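Local coordinates for protein glucose dehydrogenase (PDB 2VWP) that oxidises D-glucose and several other aldose sugars with NADP(+) or NAD(+) as electron acceptor, using a catalytic zinc ion and preferring NADP(+), at residues Asp244-Ala249 and Val260-Pro265; Ser175-Gly180 and Tyr203-Arg208. All coordinates share one frame; numbering follows the deposited sequence.

Contact 1 of 2, residues Asp244-Ala249 and Val260-Pro265. With NDP (NADPH dihydro-nicotinamide-adenine-dinucleotide phosphate), chain B.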
ATOM      1  N   ASP A 244     -10.548   2.990  -9.585  1.00 22.97           N
ATOM      2  CA  ASP A 244      -9.375   3.691  -9.046  1.00 27.04           C
ATOM      3  C   ASP A 244      -9.204   3.476  -7.553  1.00 26.66           C
ATOM      4  O   ASP A 244      -8.068   3.339  -7.058  1.00 24.97           O
ATOM      5  CB  ASP A 244      -9.444   5.192  -9.319  1.00 26.36           C
ATOM      6  CG  ASP A 244      -9.484   5.522 -10.802  1.00 28.56           C
ATOM      7  OD1 ASP A 244      -8.511   5.186 -11.509  1.00 27.99           O
ATOM      8  OD2 ASP A 244     -10.470   6.157 -11.247  1.00 25.58           O
ATOM      9  N   PHE A 245     -10.333   3.452  -6.845  1.00 24.22           N
ATOM     10  CA  PHE A 245     -10.353   3.199  -5.409  1.00 23.73           C
ATOM     11  C   PHE A 245     -11.326   2.091  -5.034  1.00 25.41           C
ATOM     12  O   PHE A 245     -12.483   2.067  -5.493  1.00 24.30           O
ATOM     13  CB  PHE A 245     -10.667   4.486  -4.624  1.00 23.07           C
ATOM     14  CG  PHE A 245     -10.630   4.302  -3.130  1.00 25.50           C
ATOM     15  CD1 PHE A 245      -9.444   3.943  -2.488  1.00 22.90           C
ATOM     16  CD2 PHE A 245     -11.783   4.459  -2.366  1.00 24.86           C
ATOM     17  CE1 PHE A 245      -9.416   3.741  -1.116  1.00 22.02           C
ATOM     18  CE2 PHE A 245     -11.760   4.261  -0.993  1.00 23.25           C
ATOM     19  CZ  PHE A 245     -10.580   3.903  -0.365  1.00 23.94           C
ATOM     20  N   ILE A 246     -10.839   1.174  -4.200  1.00 23.41           N
ATOM     21  CA  ILE A 246     -11.648   0.109  -3.638  1.00 22.56           C
ATOM     22  C   ILE A 246     -11.544   0.162  -2.120  1.00 24.96           C
ATOM     23  O   ILE A 246     -10.449   0.233  -1.556  1.00 24.54           O
ATOM     24  CB  ILE A 246     -11.240  -1.303  -4.145  1.00 21.93           C
ATOM     25  CG1 ILE A 246     -11.555  -1.465  -5.643  1.00 23.87           C
ATOM     26  CG2 ILE A 246     -11.975  -2.379  -3.357  1.00 20.05           C
ATOM     27  CD1 ILE A 246     -11.032  -2.769  -6.256  1.00 21.85           C
ATOM     28  N   TYR A 247     -12.701   0.159  -1.465  1.00 23.77           N
ATOM     29  CA  TYR A 247     -12.767   0.118  -0.015  1.00 21.60           C
ATOM     30  C   TYR A 247     -13.428  -1.179   0.372  1.00 22.59           C
ATOM     31  O   TYR A 247     -14.623  -1.358   0.141  1.00 22.13           O
ATOM     32  CB  TYR A 247     -13.579   1.314   0.475  1.00 20.62           C
ATOM     33  CG  TYR A 247     -13.659   1.505   1.972  1.00 23.12           C
ATOM     34  CD1 TYR A 247     -14.530   0.737   2.748  1.00 20.25           C
ATOM     35  CD2 TYR A 247     -12.913   2.507   2.611  1.00 21.24           C
ATOM     36  CE1 TYR A 247     -14.636   0.937   4.121  1.00 20.98           C
ATOM     37  CE2 TYR A 247     -13.033   2.718   3.985  1.00 21.25           C
ATOM     38  CZ  TYR A 247     -13.886   1.931   4.725  1.00 21.67           C
ATOM     39  OH  TYR A 247     -14.012   2.135   6.083  1.00 24.51           O
ATOM     40  N   GLU A 248     -12.652  -2.078   0.979  1.00 23.98           N
ATOM     41  CA  GLU A 248     -13.146  -3.387   1.358  1.00 23.55           C
ATOM     42  C   GLU A 248     -13.728  -3.400   2.773  1.00 25.01           C
ATOM     43  O   GLU A 248     -13.031  -3.111   3.751  1.00 23.01           O
ATOM     44  CB  GLU A 248     -12.053  -4.448   1.174  1.00 21.08           C
ATOM     45  CG  GLU A 248     -12.471  -5.856   1.599  1.00 22.77           C
ATOM     46  CD  GLU A 248     -12.336  -6.095   3.071  1.00 23.08           C
ATOM     47  OE1 GLU A 248     -11.296  -5.725   3.649  1.00 20.75           O
ATOM     48  OE2 GLU A 248     -13.253  -6.693   3.667  1.00 26.09           O
ATOM     49  N   ALA A 249     -15.015  -3.742   2.866  1.00 26.17           N
ATOM     50  CA  ALA A 249     -15.734  -3.821   4.145  1.00 25.78           C
ATOM     51  C   ALA A 249     -16.676  -5.039   4.174  1.00 28.00           C
ATOM     52  O   ALA A 249     -17.833  -4.937   4.628  1.00 24.24           O
ATOM     53  CB  ALA A 249     -16.519  -2.517   4.402  1.00 22.20           C
ATOM     54  N   VAL A 260      -7.279  -6.530  -6.291  1.00 24.58           N
ATOM     55  CA  VAL A 260      -6.101  -6.210  -7.114  1.00 25.09           C
ATOM     56  C   VAL A 260      -6.440  -6.257  -8.606  1.00 27.84           C
ATOM     57  O   VAL A 260      -6.067  -5.351  -9.362  1.00 26.43           O
ATOM     58  CB  VAL A 260      -4.882  -7.130  -6.752  1.00 26.43           C
ATOM     59  CG1 VAL A 260      -3.729  -7.003  -7.778  1.00 24.28           C
ATOM     60  CG2 VAL A 260      -4.389  -6.799  -5.336  1.00 27.57           C
ATOM     61  N   GLN A 261      -7.183  -7.294  -9.014  1.00 27.82           N
ATOM     62  CA  GLN A 261      -7.643  -7.417 -10.408  1.00 29.49           C
ATOM     63  C   GLN A 261      -8.671  -6.366 -10.828  1.00 27.88           C
ATOM     64  O   GLN A 261      -8.649  -5.913 -11.963  1.00 28.64           O
ATOM     65  CB  GLN A 261      -8.208  -8.817 -10.690  1.00 30.82           C
ATOM     66  CG  GLN A 261      -7.261  -9.990 -10.429  1.00 34.08           C
ATOM     67  CD  GLN A 261      -5.868  -9.817 -11.031  1.00 36.29           C
ATOM     68  OE1 GLN A 261      -4.858  -9.992 -10.338  1.00 40.07           O
ATOM     69  NE2 GLN A 261      -5.805  -9.469 -12.307  1.00 35.78           N
ATOM     70  N   ALA A 262      -9.578  -5.995  -9.921  1.00 26.66           N
ATOM     71  CA  ALA A 262     -10.628  -5.007 -10.226  1.00 25.37           C
ATOM     72  C   ALA A 262     -10.109  -3.566 -10.240  1.00 28.19           C
ATOM     73  O   ALA A 262     -10.732  -2.681 -10.833  1.00 31.44           O
ATOM     74  CB  ALA A 262     -11.794  -5.153  -9.257  1.00 26.77           C
ATOM     75  N   LEU A 263      -8.948  -3.341  -9.624  1.00 26.02           N
ATOM     76  CA  LEU A 263      -8.343  -2.009  -9.586  1.00 23.03           C
ATOM     77  C   LEU A 263      -7.904  -1.471 -10.945  1.00 26.73           C
ATOM     78  O   LEU A 263      -7.398  -2.218 -11.789  1.00 26.42           O
ATOM     79  CB  LEU A 263      -7.146  -1.984  -8.623  1.00 23.70           C
ATOM     80  CG  LEU A 263      -7.349  -1.821  -7.112  1.00 25.25           C
ATOM     81  CD1 LEU A 263      -6.013  -2.023  -6.369  1.00 26.00           C
ATOM     82  CD2 LEU A 263      -8.006  -0.449  -6.747  1.00 23.40           C
ATOM     83  N   ALA A 264      -8.089  -0.168 -11.147  1.00 24.05           N
ATOM     84  CA  ALA A 264      -7.466   0.521 -12.265  1.00 24.36           C
ATOM     85  C   ALA A 264      -5.959   0.645 -12.023  1.00 25.47           C
ATOM     86  O   ALA A 264      -5.488   0.573 -10.869  1.00 24.83           O
ATOM     87  CB  ALA A 264      -8.105   1.896 -12.487  1.00 23.33           C
ATOM     88  N   PRO A 265      -5.181   0.800 -13.111  1.00 24.93           N
ATOM     89  CA  PRO A 265      -3.764   1.055 -12.894  1.00 24.80           C
ATOM     90  C   PRO A 265      -3.572   2.213 -11.929  1.00 23.95           C
ATOM     91  O   PRO A 265      -4.279   3.223 -12.023  1.00 22.75           O
ATOM     92  CB  PRO A 265      -3.261   1.434 -14.294  1.00 22.51           C
ATOM     93  CG  PRO A 265      -4.198   0.623 -15.214  1.00 25.30           C
ATOM     94  CD  PRO A 265      -5.527   0.739 -14.546  1.00 24.70           C
TER
HETATM   95  PA  NDP B 500     -21.209  -6.287   8.164  1.00 43.63           P
HETATM   96  O1A NDP B 500     -22.526  -5.836   8.679  1.00 42.91           O
HETATM   97  O2A NDP B 500     -21.004  -7.761   8.328  1.00 41.20           O
HETATM   98  O5B NDP B 500     -21.078  -5.888   6.616  1.00 42.17           O
HETATM   99  C5B NDP B 500     -20.504  -6.783   5.705  1.00 38.66           C
HETATM  100  C4B NDP B 500     -21.423  -6.821   4.506  1.00 37.58           C
HETATM  101  O4B NDP B 500     -20.714  -7.452   3.473  1.00 37.96           O
HETATM  102  C3B NDP B 500     -22.702  -7.620   4.772  1.00 38.54           C
HETATM  103  O3B NDP B 500     -23.847  -6.805   4.554  1.00 33.74           O
HETATM  104  C2B NDP B 500     -22.601  -8.796   3.812  1.00 38.32           C
HETATM  105  O2B NDP B 500     -23.792  -9.056   3.109  1.00 38.77           O
HETATM  106  C1B NDP B 500     -21.575  -8.316   2.796  1.00 37.49           C
HETATM  107  N9A NDP B 500     -20.827  -9.430   2.204  1.00 37.80           N
HETATM  108  C8A NDP B 500     -20.064 -10.397   2.827  1.00 36.81           C
HETATM  109  N7A NDP B 500     -19.572 -11.218   1.861  1.00 37.29           N
HETATM  110  C5A NDP B 500     -20.027 -10.783   0.651  1.00 37.01           C
HETATM  111  C6A NDP B 500     -19.855 -11.228  -0.660  1.00 37.81           C
HETATM  112  N6A NDP B 500     -19.234 -12.385  -0.929  1.00 39.08           N
HETATM  113  N1A NDP B 500     -20.474 -10.529  -1.683  1.00 36.72           N
HETATM  114  C2A NDP B 500     -21.251  -9.419  -1.439  1.00 34.41           C
HETATM  115  N3A NDP B 500     -21.408  -8.983  -0.156  1.00 33.37           N
HETATM  116  C4A NDP B 500     -20.814  -9.655   0.864  1.00 36.43           C
HETATM  117  O3  NDP B 500     -20.054  -5.427   8.931  1.00 44.15           O
HETATM  118  PN  NDP B 500     -19.724  -3.822   8.843  1.00 39.80           P
HETATM  119  O1N NDP B 500     -20.167  -3.186   7.579  1.00 36.41           O
HETATM  120  O2N NDP B 500     -20.118  -3.143  10.106  1.00 40.96           O
HETATM  121  O5D NDP B 500     -18.112  -4.014   8.794  1.00 39.28           O
HETATM  122  C5D NDP B 500     -17.507  -4.559   7.625  1.00 38.77           C
HETATM  123  C4D NDP B 500     -16.217  -5.352   7.887  1.00 38.89           C
HETATM  124  O4D NDP B 500     -15.224  -4.464   8.371  1.00 37.27           O
HETATM  125  C3D NDP B 500     -16.338  -6.498   8.896  1.00 39.72           C
HETATM  126  O3D NDP B 500     -15.496  -7.581   8.530  1.00 40.05           O
HETATM  127  C2D NDP B 500     -15.795  -5.899  10.176  1.00 39.56           C
HETATM  128  O2D NDP B 500     -15.157  -6.860  10.982  1.00 41.79           O
HETATM  129  C1D NDP B 500     -14.773  -4.901   9.640  1.00 37.38           C
HETATM  130  N1N NDP B 500     -14.588  -3.734  10.498  1.00 36.66           N
HETATM  131  C2N NDP B 500     -13.313  -3.262  10.580  1.00 34.19           C
HETATM  132  C3N NDP B 500     -12.991  -2.065  11.202  1.00 34.28           C
HETATM  133  C7N NDP B 500     -11.541  -1.634  11.235  1.00 32.42           C
HETATM  134  O7N NDP B 500     -11.195  -0.579  12.081  1.00 29.01           O
HETATM  135  N7N NDP B 500     -10.624  -2.248  10.466  1.00 25.78           N
HETATM  136  C4N NDP B 500     -14.077  -1.221  11.854  1.00 35.01           C
HETATM  137  C5N NDP B 500     -15.451  -1.837  11.692  1.00 35.64           C
HETATM  138  C6N NDP B 500     -15.649  -3.049  11.028  1.00 35.49           C
HETATM  139  P2B NDP B 500     -24.935 -10.047   3.663  1.00 38.72           P
HETATM  140  O1X NDP B 500     -25.510  -9.517   4.955  1.00 34.60           O
HETATM  141  O2X NDP B 500     -24.339 -11.404   3.977  1.00 38.43           O
HETATM  142  O3X NDP B 500     -25.929 -10.049   2.515  1.00 37.08           O
HETATM  143  O   HOH W   1      -6.105   4.779 -10.292  1.00 23.30           O

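Contact 2 of 2, residues Ser175-Gly180 and Tyr203-Arg208. With NDP (NADPH dihydro-nicotinamide-adenine-dinucleotide phosphate), chain B.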
ATOM      1  N   SER A 175     -13.328   6.725 -10.259  1.00 30.05           N
ATOM      2  CA  SER A 175     -14.239   5.692  -9.772  1.00 29.16           C
ATOM      3  C   SER A 175     -13.914   5.154  -8.375  1.00 30.24           C
ATOM      4  O   SER A 175     -12.743   5.044  -7.985  1.00 29.80           O
ATOM      5  CB  SER A 175     -14.330   4.516 -10.756  1.00 28.08           C
ATOM      6  OG  SER A 175     -13.041   4.049 -11.121  1.00 29.12           O
ATOM      7  N   ALA A 176     -14.967   4.810  -7.632  1.00 26.26           N
ATOM      8  CA  ALA A 176     -14.806   4.167  -6.335  1.00 26.78           C
ATOM      9  C   ALA A 176     -15.818   3.050  -6.138  1.00 24.29           C
ATOM     10  O   ALA A 176     -16.987   3.150  -6.537  1.00 23.56           O
ATOM     11  CB  ALA A 176     -14.864   5.195  -5.173  1.00 23.50           C
ATOM     12  N   PHE A 177     -15.355   2.000  -5.484  1.00 21.73           N
ATOM     13  CA  PHE A 177     -16.113   0.773  -5.332  1.00 24.31           C
ATOM     14  C   PHE A 177     -16.032   0.338  -3.867  1.00 21.75           C
ATOM     15  O   PHE A 177     -14.956  -0.023  -3.370  1.00 22.21           O
ATOM     16  CB  PHE A 177     -15.499  -0.272  -6.282  1.00 24.37           C
ATOM     17  CG  PHE A 177     -16.250  -1.589  -6.370  1.00 26.20           C
ATOM     18  CD1 PHE A 177     -17.600  -1.705  -5.991  1.00 25.49           C
ATOM     19  CD2 PHE A 177     -15.605  -2.708  -6.902  1.00 25.85           C
ATOM     20  CE1 PHE A 177     -18.282  -2.915  -6.108  1.00 25.02           C
ATOM     21  CE2 PHE A 177     -16.280  -3.949  -7.014  1.00 26.63           C
ATOM     22  CZ  PHE A 177     -17.621  -4.041  -6.624  1.00 26.00           C
ATOM     23  N   VAL A 178     -17.159   0.404  -3.163  1.00 19.47           N
ATOM     24  CA  VAL A 178     -17.235  -0.107  -1.793  1.00 19.82           C
ATOM     25  C   VAL A 178     -17.684  -1.567  -1.807  1.00 24.41           C
ATOM     26  O   VAL A 178     -18.730  -1.904  -2.348  1.00 23.45           O
ATOM     27  CB  VAL A 178     -18.208   0.702  -0.898  1.00 22.68           C
ATOM     28  CG1 VAL A 178     -18.288   0.073   0.509  1.00 17.60           C
ATOM     29  CG2 VAL A 178     -17.790   2.170  -0.808  1.00 17.80           C
ATOM     30  N   LEU A 179     -16.902  -2.437  -1.185  1.00 22.65           N
ATOM     31  CA  LEU A 179     -17.293  -3.811  -1.069  1.00 20.78           C
ATOM     32  C   LEU A 179     -17.967  -3.969   0.278  1.00 21.83           C
ATOM     33  O   LEU A 179     -17.321  -3.818   1.316  1.00 23.36           O
ATOM     34  CB  LEU A 179     -16.075  -4.742  -1.190  1.00 21.63           C
ATOM     35  CG  LEU A 179     -15.031  -4.432  -2.257  1.00 22.84           C
ATOM     36  CD1 LEU A 179     -13.940  -5.505  -2.273  1.00 25.81           C
ATOM     37  CD2 LEU A 179     -15.667  -4.321  -3.618  1.00 22.90           C
ATOM     38  N   GLY A 180     -19.273  -4.251   0.280  1.00 21.13           N
ATOM     39  CA  GLY A 180     -19.986  -4.386   1.561  1.00 20.48           C
ATOM     40  C   GLY A 180     -21.094  -3.372   1.728  1.00 24.12           C
ATOM     41  O   GLY A 180     -20.901  -2.173   1.465  1.00 24.59           O
ATOM     42  N   TYR A 203     -19.797   2.654  -6.842  1.00 22.94           N
ATOM     43  CA  TYR A 203     -20.339   1.302  -6.863  1.00 23.06           C
ATOM     44  C   TYR A 203     -20.282   0.728  -5.457  1.00 23.33           C
ATOM     45  O   TYR A 203     -19.391   1.068  -4.679  1.00 25.44           O
ATOM     46  CB  TYR A 203     -19.527   0.404  -7.813  1.00 26.74           C
ATOM     47  CG  TYR A 203     -19.387   0.936  -9.215  1.00 26.82           C
ATOM     48  CD1 TYR A 203     -18.452   1.933  -9.517  1.00 24.98           C
ATOM     49  CD2 TYR A 203     -20.185   0.435 -10.252  1.00 28.31           C
ATOM     50  CE1 TYR A 203     -18.322   2.433 -10.815  1.00 29.64           C
ATOM     51  CE2 TYR A 203     -20.058   0.924 -11.556  1.00 28.52           C
ATOM     52  CZ  TYR A 203     -19.132   1.914 -11.830  1.00 27.79           C
ATOM     53  OH  TYR A 203     -19.004   2.399 -13.117  1.00 29.97           O
ATOM     54  N   CYS A 204     -21.228  -0.145  -5.129  1.00 22.12           N
ATOM     55  CA  CYS A 204     -21.235  -0.832  -3.849  1.00 23.41           C
ATOM     56  C   CYS A 204     -21.681  -2.268  -4.044  1.00 25.51           C
ATOM     57  O   CYS A 204     -22.736  -2.533  -4.667  1.00 23.97           O
ATOM     58  CB  CYS A 204     -22.140  -0.114  -2.819  1.00 20.83           C
ATOM     59  SG  CYS A 204     -22.241  -0.924  -1.195  1.00 22.30           S
ATOM     60  N   LEU A 205     -20.884  -3.185  -3.491  1.00 25.17           N
ATOM     61  CA  LEU A 205     -21.105  -4.614  -3.615  1.00 24.08           C
ATOM     62  C   LEU A 205     -21.913  -5.172  -2.458  1.00 26.23           C
ATOM     63  O   LEU A 205     -21.639  -4.881  -1.291  1.00 25.02           O
ATOM     64  CB  LEU A 205     -19.748  -5.348  -3.704  1.00 24.65           C
ATOM     65  CG  LEU A 205     -19.812  -6.852  -4.018  1.00 24.97           C
ATOM     66  CD1 LEU A 205     -19.716  -7.041  -5.519  1.00 23.39           C
ATOM     67  CD2 LEU A 205     -18.713  -7.637  -3.290  1.00 21.51           C
ATOM     68  N   GLY A 206     -22.926  -5.966  -2.792  1.00 22.39           N
ATOM     69  CA  GLY A 206     -23.729  -6.659  -1.804  1.00 23.21           C
ATOM     70  C   GLY A 206     -24.221  -7.956  -2.428  1.00 28.20           C
ATOM     71  O   GLY A 206     -23.788  -8.330  -3.529  1.00 29.20           O
ATOM     72  N   ARG A 207     -25.122  -8.641  -1.733  1.00 27.00           N
ATOM     73  CA  ARG A 207     -25.716  -9.869  -2.268  1.00 30.61           C
ATOM     74  C   ARG A 207     -27.174 -10.039  -1.796  1.00 29.58           C
ATOM     75  O   ARG A 207     -27.571 -11.096  -1.330  1.00 29.43           O
ATOM     76  CB  ARG A 207     -24.850 -11.080  -1.912  1.00 29.62           C
ATOM     77  CG  ARG A 207     -24.542 -11.189  -0.452  1.00 30.35           C
ATOM     78  CD  ARG A 207     -23.517 -12.252  -0.188  1.00 35.25           C
ATOM     79  NE  ARG A 207     -23.267 -12.363   1.252  1.00 38.79           N
ATOM     80  CZ  ARG A 207     -22.372 -13.182   1.792  1.00 37.52           C
ATOM     81  NH1 ARG A 207     -21.649 -13.971   1.007  1.00 38.82           N
ATOM     82  NH2 ARG A 207     -22.208 -13.218   3.110  1.00 33.45           N
ATOM     83  N   ARG A 208     -27.958  -8.971  -1.934  1.00 29.63           N
ATOM     84  CA  ARG A 208     -29.339  -8.962  -1.456  1.00 29.27           C
ATOM     85  C   ARG A 208     -30.287  -9.072  -2.628  1.00 28.30           C
ATOM     86  O   ARG A 208     -29.953  -8.670  -3.746  1.00 27.15           O
ATOM     87  CB  ARG A 208     -29.635  -7.655  -0.702  1.00 27.03           C
ATOM     88  CG  ARG A 208     -28.694  -7.402   0.471  1.00 24.17           C
ATOM     89  CD  ARG A 208     -29.004  -8.344   1.601  1.00 22.32           C
ATOM     90  NE  ARG A 208     -28.164  -8.122   2.771  1.00 22.94           N
ATOM     91  CZ  ARG A 208     -28.406  -7.231   3.737  1.00 24.78           C
ATOM     92  NH1 ARG A 208     -29.457  -6.406   3.671  1.00 18.89           N
ATOM     93  NH2 ARG A 208     -27.560  -7.144   4.766  1.00 22.19           N
TER
HETATM   94  PA  NDP B 500     -21.209  -6.287   8.164  1.00 43.63           P
HETATM   95  O1A NDP B 500     -22.526  -5.836   8.679  1.00 42.91           O
HETATM   96  O2A NDP B 500     -21.004  -7.761   8.328  1.00 41.20           O
HETATM   97  O5B NDP B 500     -21.078  -5.888   6.616  1.00 42.17           O
HETATM   98  C5B NDP B 500     -20.504  -6.783   5.705  1.00 38.66           C
HETATM   99  C4B NDP B 500     -21.423  -6.821   4.506  1.00 37.58           C
HETATM  100  O4B NDP B 500     -20.714  -7.452   3.473  1.00 37.96           O
HETATM  101  C3B NDP B 500     -22.702  -7.620   4.772  1.00 38.54           C
HETATM  102  O3B NDP B 500     -23.847  -6.805   4.554  1.00 33.74           O
HETATM  103  C2B NDP B 500     -22.601  -8.796   3.812  1.00 38.32           C
HETATM  104  O2B NDP B 500     -23.792  -9.056   3.109  1.00 38.77           O
HETATM  105  C1B NDP B 500     -21.575  -8.316   2.796  1.00 37.49           C
HETATM  106  N9A NDP B 500     -20.827  -9.430   2.204  1.00 37.80           N
HETATM  107  C8A NDP B 500     -20.064 -10.397   2.827  1.00 36.81           C
HETATM  108  N7A NDP B 500     -19.572 -11.218   1.861  1.00 37.29           N
HETATM  109  C5A NDP B 500     -20.027 -10.783   0.651  1.00 37.01           C
HETATM  110  C6A NDP B 500     -19.855 -11.228  -0.660  1.00 37.81           C
HETATM  111  N6A NDP B 500     -19.234 -12.385  -0.929  1.00 39.08           N
HETATM  112  N1A NDP B 500     -20.474 -10.529  -1.683  1.00 36.72           N
HETATM  113  C2A NDP B 500     -21.251  -9.419  -1.439  1.00 34.41           C
HETATM  114  N3A NDP B 500     -21.408  -8.983  -0.156  1.00 33.37           N
HETATM  115  C4A NDP B 500     -20.814  -9.655   0.864  1.00 36.43           C
HETATM  116  O3  NDP B 500     -20.054  -5.427   8.931  1.00 44.15           O
HETATM  117  PN  NDP B 500     -19.724  -3.822   8.843  1.00 39.80           P
HETATM  118  O1N NDP B 500     -20.167  -3.186   7.579  1.00 36.41           O
HETATM  119  O2N NDP B 500     -20.118  -3.143  10.106  1.00 40.96           O
HETATM  120  O5D NDP B 500     -18.112  -4.014   8.794  1.00 39.28           O
HETATM  121  C5D NDP B 500     -17.507  -4.559   7.625  1.00 38.77           C
HETATM  122  C4D NDP B 500     -16.217  -5.352   7.887  1.00 38.89           C
HETATM  123  O4D NDP B 500     -15.224  -4.464   8.371  1.00 37.27           O
HETATM  124  C3D NDP B 500     -16.338  -6.498   8.896  1.00 39.72           C
HETATM  125  O3D NDP B 500     -15.496  -7.581   8.530  1.00 40.05           O
HETATM  126  C2D NDP B 500     -15.795  -5.899  10.176  1.00 39.56           C
HETATM  127  O2D NDP B 500     -15.157  -6.860  10.982  1.00 41.79           O
HETATM  128  C1D NDP B 500     -14.773  -4.901   9.640  1.00 37.38           C
HETATM  129  N1N NDP B 500     -14.588  -3.734  10.498  1.00 36.66           N
HETATM  130  C2N NDP B 500     -13.313  -3.262  10.580  1.00 34.19           C
HETATM  131  C3N NDP B 500     -12.991  -2.065  11.202  1.00 34.28           C
HETATM  132  C7N NDP B 500     -11.541  -1.634  11.235  1.00 32.42           C
HETATM  133  O7N NDP B 500     -11.195  -0.579  12.081  1.00 29.01           O
HETATM  134  N7N NDP B 500     -10.624  -2.248  10.466  1.00 25.78           N
HETATM  135  C4N NDP B 500     -14.077  -1.221  11.854  1.00 35.01           C
HETATM  136  C5N NDP B 500     -15.451  -1.837  11.692  1.00 35.64           C
HETATM  137  C6N NDP B 500     -15.649  -3.049  11.028  1.00 35.49           C
HETATM  138  P2B NDP B 500     -24.935 -10.047   3.663  1.00 38.72           P
HETATM  139  O1X NDP B 500     -25.510  -9.517   4.955  1.00 34.60           O
HETATM  140  O2X NDP B 500     -24.339 -11.404   3.977  1.00 38.43           O
HETATM  141  O3X NDP B 500     -25.929 -10.049   2.515  1.00 37.08           O

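Contact 1 of 2, residues Asp244-Ala249 and Val260-Pro265
Asp-244 and Ala-264 bring the two backbones closest, their CA atoms 4.9 Å apart, where the chain leading into strand 245-248 passes the residues just leaving helix 253-262. No hydrogen bond links 244-249 directly to 260-265; Leu-263 is the first residue to drop helical angles, and from Asp-244 the strand runs toward the cofactor. Ile-246 carries the apolar half. Its CG1 lies anti to the carbonyl carbon (chi1 -68°) and the chain then extends, which lands CD1 3.8 Å from Leu-263 CD2 and 3.9 Å from Ala-262 CB. The two side chains cross obliquely, and Leu-263 CD2 also lies against the carbonyl O of Asp-244. At the other end, Asp-244 OD1 rests 3.5 Å from Ala-264 CB; a water lies 2.7 Å from OD1 and 3.0 Å from Pro-265 O, placed to bridge them, though it has more acceptors within reach than protons to give. OD2 turns instead to the backbone N-H groups of Ser-174 and Ser-175. In this Rossmann-type domain the contact seats a helix end on its preceding strand by apolar packing, while the carboxylate, held by two amides at OD2 and with a water beside OD1, probably keeps its negative charge.

Contact 2 of 2, residues Ser175-Gly180 and Tyr203-Arg208
Phe-177 and Tyr-203 pair across two parallel strands, followed by Val-178 with Cys-204 and Leu-179 with Leu-205. Four backbone bonds lace them, from Tyr-203 N to Ala-176 O at 2.9 Å through to Gly-180 N on Leu-205 O. Packing is tight round the Phe-177 ring: CD1 comes within 3.4 Å of Tyr-203 CB, the side chains crossing at about a right angle, CE1 meets Leu-205 CB at 3.7 Å, and Leu-179 CD2 lies over the centre of one face. On the other side of the sheet, Val-178 and Cys-204 pack against Leu-189 of helix 183-194, the crossover helix of this beta-alpha-beta unit; Gly-180 fits the first glycine of a Rossmann-type GxGxxG pattern. Beyond Gly-206 the second segment leaves the sheet, and the partly exposed Arg-207 and the buried Arg-208 reach for NADPH. Extended from CG to NE, Arg-207 lays one guanidinium face over the adenine, CZ 3.4 Å from N7A, while NE and NH2 both donate to O2X of the 2'-phosphate. Two arginines on this group, which NAD lacks, are consistent with the preference for NADP(+). Arg-208 comes edge-on, NE 3.0 Å from O3X and NH2 3.1 Å from O1X, with NH1 salt-bridged to Asp-212.

Of the four segments, 175-180 comes first; the chain passes through helix 183-194 and returns as strand 201-206, where contact 2 closes that loop. It then goes by way of helix 213-220, strand 224-227 and helix 236-239 to strand 243-248, and helix 253-262 brings it back for contact 1 to close a much shorter loop. The two loops follow in series, neither nested nor crossed. What joins them is the parallel sheet: strand 175-179 lies between strands 201-206 and 243-248, with Leu-179 N probably hydrogen-bonded to Tyr-247 O and Ala-249 N to Leu-179 O. Ile-246 CG2 also packs on Leu-179 CG. NADPH is met at the C-terminal ends of the strands, by Ala-249 in contact 1 and by both segments of contact 2.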